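Local atomic coordinates of E3 SUMO-protein ligase SIZ2 (Saccharomyces cerevisiae, PDB entry 6U75), a protein that acts as a PIAS-family SUMO E3 ligase, helping to transfer SUMO (Smt3) to target proteins, and may take part in chromosome maintenance. Residues A[92-97]-A[219-224]; A[186-191]-A[226-231]; A[197-202]-A[206-211]. One frame throughout, in Å; residues are numbered along the deposited sequence.

Interaction 1 (A[92-97]-A[219-224]); sequences KGLKKQ and SQVPTW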
# COMPACT_ATOMS: atom_id res chain seq x y z
N LYS A 92 -5.61 -5.99 9.48
CA LYS A 92 -6.75 -5.40 8.78
C LYS A 92 -6.89 -3.95 9.22
O LYS A 92 -7.55 -3.65 10.22
CB LYS A 92 -8.03 -6.20 9.04
CG LYS A 92 -8.83 -6.51 7.78
CD LYS A 92 -9.18 -5.24 7.01
CE LYS A 92 -10.05 -5.56 5.80
NZ LYS A 92 -10.09 -4.44 4.83
N GLY A 93 -6.25 -3.05 8.47
CA GLY A 93 -6.40 -1.63 8.72
C GLY A 93 -7.62 -1.05 8.02
O GLY A 93 -8.14 -1.62 7.06
N LEU A 94 -8.07 0.09 8.52
CA LEU A 94 -9.27 0.75 8.01
C LEU A 94 -10.45 -0.22 8.01
O LEU A 94 -10.88 -0.73 6.97
CB LEU A 94 -9.01 1.33 6.62
CG LEU A 94 -9.64 2.69 6.33
CD1 LEU A 94 -8.92 3.79 7.09
CD2 LEU A 94 -9.65 2.99 4.84
N LYS A 95 -10.96 -0.46 9.22
CA LYS A 95 -12.04 -1.43 9.39
C LYS A 95 -13.25 -1.09 8.54
O LYS A 95 -14.02 -1.99 8.17
CB LYS A 95 -12.45 -1.50 10.87
CG LYS A 95 -11.30 -1.74 11.83
CD LYS A 95 -11.46 -0.90 13.09
CE LYS A 95 -10.24 -0.99 13.99
NZ LYS A 95 -10.30 -0.01 15.11
N LYS A 96 -13.44 0.19 8.21
CA LYS A 96 -14.61 0.62 7.45
C LYS A 96 -14.53 0.25 5.98
O LYS A 96 -15.58 0.17 5.32
CB LYS A 96 -14.79 2.13 7.58
CG LYS A 96 -15.13 2.60 8.98
CD LYS A 96 -16.54 2.18 9.37
CE LYS A 96 -17.04 2.97 10.57
NZ LYS A 96 -17.18 4.42 10.27
N GLN A 97 -13.34 0.02 5.44
CA GLN A 97 -13.15 -0.26 4.03
C GLN A 97 -12.66 -1.68 3.82
O GLN A 97 -11.92 -2.23 4.65
CB GLN A 97 -12.16 0.73 3.41
CG GLN A 97 -12.07 0.66 1.89
CD GLN A 97 -11.16 1.72 1.31
OE1 GLN A 97 -10.86 2.72 1.97
NE2 GLN A 97 -10.71 1.51 0.08
N SER A 219 1.83 2.04 2.95
CA SER A 219 2.45 0.83 3.47
C SER A 219 1.75 0.32 4.73
O SER A 219 2.01 -0.82 5.13
CB SER A 219 3.93 1.08 3.78
OG SER A 219 4.08 2.00 4.85
N GLN A 220 0.89 1.13 5.35
CA GLN A 220 0.17 0.73 6.55
C GLN A 220 -1.34 0.86 6.43
O GLN A 220 -2.06 0.28 7.25
CB GLN A 220 0.65 1.57 7.75
CG GLN A 220 0.63 3.07 7.52
CD GLN A 220 1.54 3.81 8.48
OE1 GLN A 220 2.39 3.22 9.13
NE2 GLN A 220 1.36 5.13 8.57
N VAL A 221 -1.85 1.60 5.44
CA VAL A 221 -3.29 1.67 5.18
C VAL A 221 -3.48 1.71 3.66
O VAL A 221 -3.61 2.79 3.08
CB VAL A 221 -3.93 2.89 5.86
CG1 VAL A 221 -5.44 2.81 5.76
CG2 VAL A 221 -3.49 2.99 7.31
N PRO A 222 -3.51 0.55 2.99
CA PRO A 222 -3.57 0.56 1.52
C PRO A 222 -4.90 1.03 0.95
O PRO A 222 -5.66 0.23 0.39
CB PRO A 222 -3.29 -0.91 1.15
CG PRO A 222 -2.67 -1.51 2.36
CD PRO A 222 -3.29 -0.80 3.52
N THR A 223 -5.19 2.33 1.07
CA THR A 223 -6.38 2.88 0.43
C THR A 223 -6.12 3.22 -1.03
O THR A 223 -7.03 3.10 -1.86
CB THR A 223 -6.84 4.14 1.16
OG1 THR A 223 -5.97 5.24 0.84
CG2 THR A 223 -6.84 3.93 2.66
N TRP A 224 -4.90 3.62 -1.36
CA TRP A 224 -4.51 3.99 -2.72
C TRP A 224 -5.51 4.99 -3.32
O TRP A 224 -6.00 4.83 -4.43
CB TRP A 224 -4.37 2.75 -3.60
CG TRP A 224 -3.14 1.99 -3.24
CD1 TRP A 224 -3.06 0.86 -2.48
CD2 TRP A 224 -1.80 2.32 -3.60
NE1 TRP A 224 -1.75 0.46 -2.36
CE2 TRP A 224 -0.96 1.34 -3.03
CE3 TRP A 224 -1.22 3.35 -4.35
CZ2 TRP A 224 0.43 1.36 -3.19
CZ3 TRP A 224 0.15 3.37 -4.51
CH2 TRP A 224 0.96 2.38 -3.93
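L94 lays its branched end over V221 and T223, methyl against methyl: CD1 lies 3.9 Å from V221 CG1, and CD2 lies 3.7 Å from T223 CG2. It meets both side chains at about a right angle. V221 holds CG1 anti to its backbone N (chi1 -171°), which puts this methyl against both CB and CD1 of L94. On T223 the methyl does the touching, while OG1 has weak hydrogen bonds with Q218 and Q225. Q97 adds a looser touch, its OE1 4.3 Å from T223 CG2. L94 and Q97 are the two ends of a type I beta turn, closed by Q97 N donating to L94 O at 3.0 Å. The amine K92 NZ braces this turn: it reaches Q97 O at 2.9 Å, in the carbonyl plane and on a lone pair, and forms a salt bridge with D73. P222, between the two contacted residues, is the centre of an inverse gamma turn. The contact joins the PINIT domain to the SP-RING-type zinc finger. With no hydrogen bond between the segments and only 175 Å² buried, their meeting is a small surface patch held by methyl packing.

Interaction 2 (A[186-191]-A[226-231]); sequences QCPISC and CPICQH. With ZN (zinc ion), chain C.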
# COMPACT_ATOMS: atom_id res chain seq x y z
N GLN A 186 3.28 22.58 0.54
CA GLN A 186 3.26 21.66 1.67
C GLN A 186 2.55 20.37 1.28
O GLN A 186 1.68 20.35 0.41
CB GLN A 186 2.55 22.30 2.87
CG GLN A 186 3.09 23.66 3.25
CD GLN A 186 4.58 23.64 3.55
OE1 GLN A 186 5.40 23.94 2.69
NE2 GLN A 186 4.92 23.28 4.78
N CYS A 187 2.94 19.29 1.94
CA CYS A 187 2.33 17.99 1.72
C CYS A 187 1.08 17.84 2.58
O CYS A 187 1.12 18.19 3.77
CB CYS A 187 3.31 16.88 2.04
SG CYS A 187 2.65 15.22 1.85
N PRO A 188 -0.04 17.36 2.04
CA PRO A 188 -1.22 17.16 2.90
C PRO A 188 -1.00 16.14 3.99
O PRO A 188 -1.60 16.25 5.07
CB PRO A 188 -2.30 16.71 1.92
CG PRO A 188 -1.79 17.05 0.56
CD PRO A 188 -0.30 16.97 0.65
N ILE A 189 -0.15 15.14 3.75
CA ILE A 189 0.04 14.06 4.71
C ILE A 189 1.02 14.48 5.80
O ILE A 189 0.72 14.36 7.00
CB ILE A 189 0.52 12.79 3.99
CG1 ILE A 189 -0.46 12.42 2.86
CG2 ILE A 189 0.66 11.63 4.97
CD1 ILE A 189 -0.03 11.22 2.05
N SER A 190 2.19 14.96 5.42
CA SER A 190 3.24 15.28 6.37
C SER A 190 3.13 16.68 6.96
O SER A 190 3.69 16.94 8.02
CB SER A 190 4.62 15.12 5.72
OG SER A 190 4.88 16.19 4.82
N CYS A 191 2.41 17.58 6.29
CA CYS A 191 2.30 18.97 6.73
C CYS A 191 3.66 19.65 6.77
O CYS A 191 3.91 20.55 7.58
CB CYS A 191 1.63 19.06 8.10
SG CYS A 191 0.00 18.27 8.17
N CYS A 226 -5.86 9.26 -3.91
CA CYS A 226 -5.13 10.51 -3.91
C CYS A 226 -5.47 11.31 -2.65
O CYS A 226 -6.65 11.52 -2.35
CB CYS A 226 -5.49 11.33 -5.16
SG CYS A 226 -4.68 12.93 -5.27
N PRO A 227 -4.46 11.76 -1.88
CA PRO A 227 -4.76 12.53 -0.66
C PRO A 227 -5.47 13.85 -0.92
O PRO A 227 -5.81 14.55 0.04
CB PRO A 227 -3.37 12.77 -0.05
CG PRO A 227 -2.46 11.80 -0.71
CD PRO A 227 -3.01 11.59 -2.08
N ILE A 228 -5.70 14.22 -2.18
CA ILE A 228 -6.32 15.49 -2.53
C ILE A 228 -7.71 15.28 -3.12
O ILE A 228 -8.70 15.79 -2.59
CB ILE A 228 -5.42 16.30 -3.50
CG1 ILE A 228 -4.04 16.50 -2.87
CG2 ILE A 228 -6.07 17.63 -3.86
CD1 ILE A 228 -3.04 17.19 -3.78
N CYS A 229 -7.81 14.52 -4.21
CA CYS A 229 -9.08 14.28 -4.88
C CYS A 229 -9.72 12.95 -4.52
O CYS A 229 -10.86 12.69 -4.92
CB CYS A 229 -8.88 14.35 -6.41
SG CYS A 229 -7.73 13.12 -7.06
N GLN A 230 -9.02 12.09 -3.77
CA GLN A 230 -9.53 10.80 -3.31
C GLN A 230 -9.85 9.84 -4.45
O GLN A 230 -10.46 8.79 -4.21
CB GLN A 230 -10.76 10.97 -2.42
CG GLN A 230 -10.43 11.02 -0.93
CD GLN A 230 -9.52 12.17 -0.58
OE1 GLN A 230 -9.50 13.20 -1.26
NE2 GLN A 230 -8.75 12.01 0.49
N HIS A 231 -9.46 10.16 -5.68
CA HIS A 231 -9.64 9.22 -6.77
C HIS A 231 -8.75 8.00 -6.54
O HIS A 231 -7.62 8.14 -6.07
CB HIS A 231 -9.31 9.86 -8.11
CG HIS A 231 -10.47 10.53 -8.77
ND1 HIS A 231 -10.62 11.90 -8.80
CD2 HIS A 231 -11.54 10.02 -9.43
CE1 HIS A 231 -11.73 12.21 -9.44
NE2 HIS A 231 -12.31 11.09 -9.84
ZN ZN C . -5.52 13.62 -7.33
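I189 touches P227 through the longer branch of its side chain. CB sets CG1 anti to the carbonyl carbon and beside the backbone N (chi1 -55°); CG1 then lies 4.1 Å from both CB and CG of P227, and the extended end carries CD1 to 3.7 Å from P227 CG. The isoleucine chain passes slantwise over that corner of the proline ring. A second Pro-Ile pair repeats the arrangement with the partners exchanged: P188 CG meets I228 CG1 at 4.1 Å. Each segment thus supplies one proline and one isoleucine, and P227 also packs on F209 and F214.

P227 and I228 sit between the two zinc-binding cysteines of this segment. C226 SG and C229 SG each bind the zinc ion at 2.3 Å, and C203 and H205 complete its set of three cysteines and one histidine. C226 holds SG anti to its backbone N (chi1 179°), where the sulfur also accepts a hydrogen bond from I228 N and a weak one from C229 N. The imidazole of H231 donates from ND1 to C229 SG at 3.6 Å with the sulfur at the ring edge, in its plane, and H231 N adds a weak bond. Such N-H donors would probably temper the negative charge of the thiolates.

C187 heads a similar turn in the other segment: its SG accepts weak bonds from I189 N and S190 N, and C191 N donates to C187 O. No zinc ion lies there, consistent with the SP-RING, which keeps one of the two metal sites of a classical RING. Between the segments no hydrogen bond forms and 140 Å² is buried, so the metal-free turn leans on the zinc knuckle through aliphatic carbon alone.

Interaction 3 (A[197-202]-A[206-211]); sequences PAKTDQ and IQCFDA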
# COMPACT_ATOMS: atom_id res chain seq x y z
N PRO A 197 7.38 16.20 -4.99
CA PRO A 197 5.99 16.51 -5.35
C PRO A 197 5.53 15.65 -6.52
O PRO A 197 6.06 15.75 -7.62
CB PRO A 197 6.03 18.00 -5.71
CG PRO A 197 7.44 18.24 -6.14
CD PRO A 197 8.29 17.32 -5.30
N ALA A 198 4.53 14.81 -6.26
CA ALA A 198 4.07 13.83 -7.24
C ALA A 198 2.55 13.85 -7.33
O ALA A 198 1.85 14.40 -6.47
CB ALA A 198 4.54 12.42 -6.88
N LYS A 199 2.05 13.23 -8.39
CA LYS A 199 0.62 13.04 -8.61
C LYS A 199 0.44 12.09 -9.78
O LYS A 199 1.34 11.31 -10.09
CB LYS A 199 -0.08 14.38 -8.86
CG LYS A 199 0.34 15.08 -10.14
CD LYS A 199 -0.42 16.39 -10.33
CE LYS A 199 -0.22 16.95 -11.73
NZ LYS A 199 -0.98 18.22 -11.93
N THR A 200 -0.72 12.13 -10.44
CA THR A 200 -0.98 11.29 -11.59
C THR A 200 -1.53 12.14 -12.73
O THR A 200 -2.10 13.21 -12.52
CB THR A 200 -1.98 10.17 -11.27
OG1 THR A 200 -3.28 10.72 -11.07
CG2 THR A 200 -1.56 9.42 -10.01
N ASP A 201 -1.33 11.65 -13.96
CA ASP A 201 -1.96 12.28 -15.11
C ASP A 201 -3.47 12.21 -15.03
O ASP A 201 -4.16 12.99 -15.70
CB ASP A 201 -1.47 11.62 -16.40
CG ASP A 201 0.01 11.83 -16.64
OD1 ASP A 201 0.52 12.91 -16.28
OD2 ASP A 201 0.66 10.92 -17.19
N GLN A 202 -4.01 11.30 -14.22
CA GLN A 202 -5.44 11.17 -14.03
C GLN A 202 -6.00 12.21 -13.06
O GLN A 202 -7.22 12.34 -12.94
CB GLN A 202 -5.80 9.77 -13.52
CG GLN A 202 -4.85 8.66 -13.97
CD GLN A 202 -4.67 8.62 -15.47
OE1 GLN A 202 -5.63 8.51 -16.23
NE2 GLN A 202 -3.42 8.72 -15.91
N ILE A 206 -3.54 20.84 -9.86
CA ILE A 206 -2.11 21.12 -9.89
C ILE A 206 -1.43 20.81 -8.56
O ILE A 206 -0.20 20.69 -8.52
CB ILE A 206 -1.83 22.58 -10.28
CG1 ILE A 206 -2.57 23.54 -9.35
CG2 ILE A 206 -2.22 22.83 -11.73
CD1 ILE A 206 -2.13 24.98 -9.47
N GLN A 207 -2.19 20.69 -7.48
CA GLN A 207 -1.59 20.38 -6.19
C GLN A 207 -0.98 18.99 -6.20
O GLN A 207 -1.47 18.08 -6.88
CB GLN A 207 -2.63 20.48 -5.07
CG GLN A 207 -3.14 21.89 -4.80
CD GLN A 207 -4.29 22.28 -5.72
OE1 GLN A 207 -4.45 21.73 -6.80
NE2 GLN A 207 -5.10 23.24 -5.27
N CYS A 208 0.09 18.82 -5.43
CA CYS A 208 0.84 17.58 -5.37
C CYS A 208 0.94 17.12 -3.92
O CYS A 208 0.51 17.80 -2.99
CB CYS A 208 2.24 17.75 -5.98
SG CYS A 208 2.24 18.24 -7.71
N PHE A 209 1.53 15.93 -3.75
CA PHE A 209 1.79 15.37 -2.44
C PHE A 209 3.15 14.68 -2.47
O PHE A 209 3.58 14.20 -3.52
CB PHE A 209 0.70 14.37 -2.03
CG PHE A 209 0.45 13.30 -3.05
CD1 PHE A 209 -0.47 13.50 -4.06
CD2 PHE A 209 1.15 12.10 -3.01
CE1 PHE A 209 -0.70 12.52 -5.01
CE2 PHE A 209 0.92 11.12 -3.95
CZ PHE A 209 -0.00 11.33 -4.95
N ASP A 210 3.82 14.65 -1.32
CA ASP A 210 5.13 14.02 -1.25
C ASP A 210 5.00 12.53 -1.53
O ASP A 210 4.26 11.81 -0.84
CB ASP A 210 5.76 14.25 0.12
CG ASP A 210 7.24 13.92 0.14
OD1 ASP A 210 8.04 14.76 -0.31
OD2 ASP A 210 7.59 12.81 0.60
N ALA A 211 5.72 12.05 -2.55
CA ALA A 211 5.63 10.65 -2.93
C ALA A 211 6.07 9.74 -1.79
O ALA A 211 5.46 8.69 -1.55
CB ALA A 211 6.48 10.39 -4.17
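A198 and F209 face each other as the hydrogen-bonded pair of a short antiparallel beta hairpin in the SP-RING, strand 197-199 against strand 209-210. A198 N donates to F209 O at 3.0 Å, tilted 32° from the carbonyl plane, and F209 N returns the bond to A198 O at 3.1 Å. The F209 ring folds back over A198, its chi1 of 53° setting CG between the backbone N and the carbonyl carbon. One ring face thereby covers A198 O, which lies 3.4 Å above the plane and offset toward the rim, while K199 CA approaches obliquely. The ring also meets F214, and the nearest atom of its side chain is about 5 Å from the zinc ion; an alanine here would probably open a gap between the hairpin and P227 of the zinc knuckle and cost F214 one of its aromatic neighbours. A198 CB turns to the same face of the sheet as F209 and touches A211 CB at 3.9 Å. P197, on the face shared with D210, sets its CB against C208 CB at 3.8 Å. K199 stretches its extended chain past C208, CD lying 4.2 Å from SG, and its amine ends on H205 O in a hydrogen bond, with NZ 3.7 Å from I206 CA.

Overall arrangement
From the N terminus, the chain first supplies 92-97, in the PINIT domain's loop between strands 85-86 and 104-105. It then runs through helices 142-150 and 157-168 into the zinc finger, where 186-191 opens interaction 2. Interaction 3 closes first, a hairpin whose two segments are four residues apart and which lies wholly within the spans of the other two. Once helix 211-218 has ended, the loop segment 219-224 returns to the PINIT domain and closes interaction 1; the adjoining 226-231 then closes interaction 2, so these two loops cross. Interactions 2 and 3 touch, with P227 and I228 packed on the hairpin, whereas interaction 1, centred 16 Å from the centre of interaction 2, joins the domains.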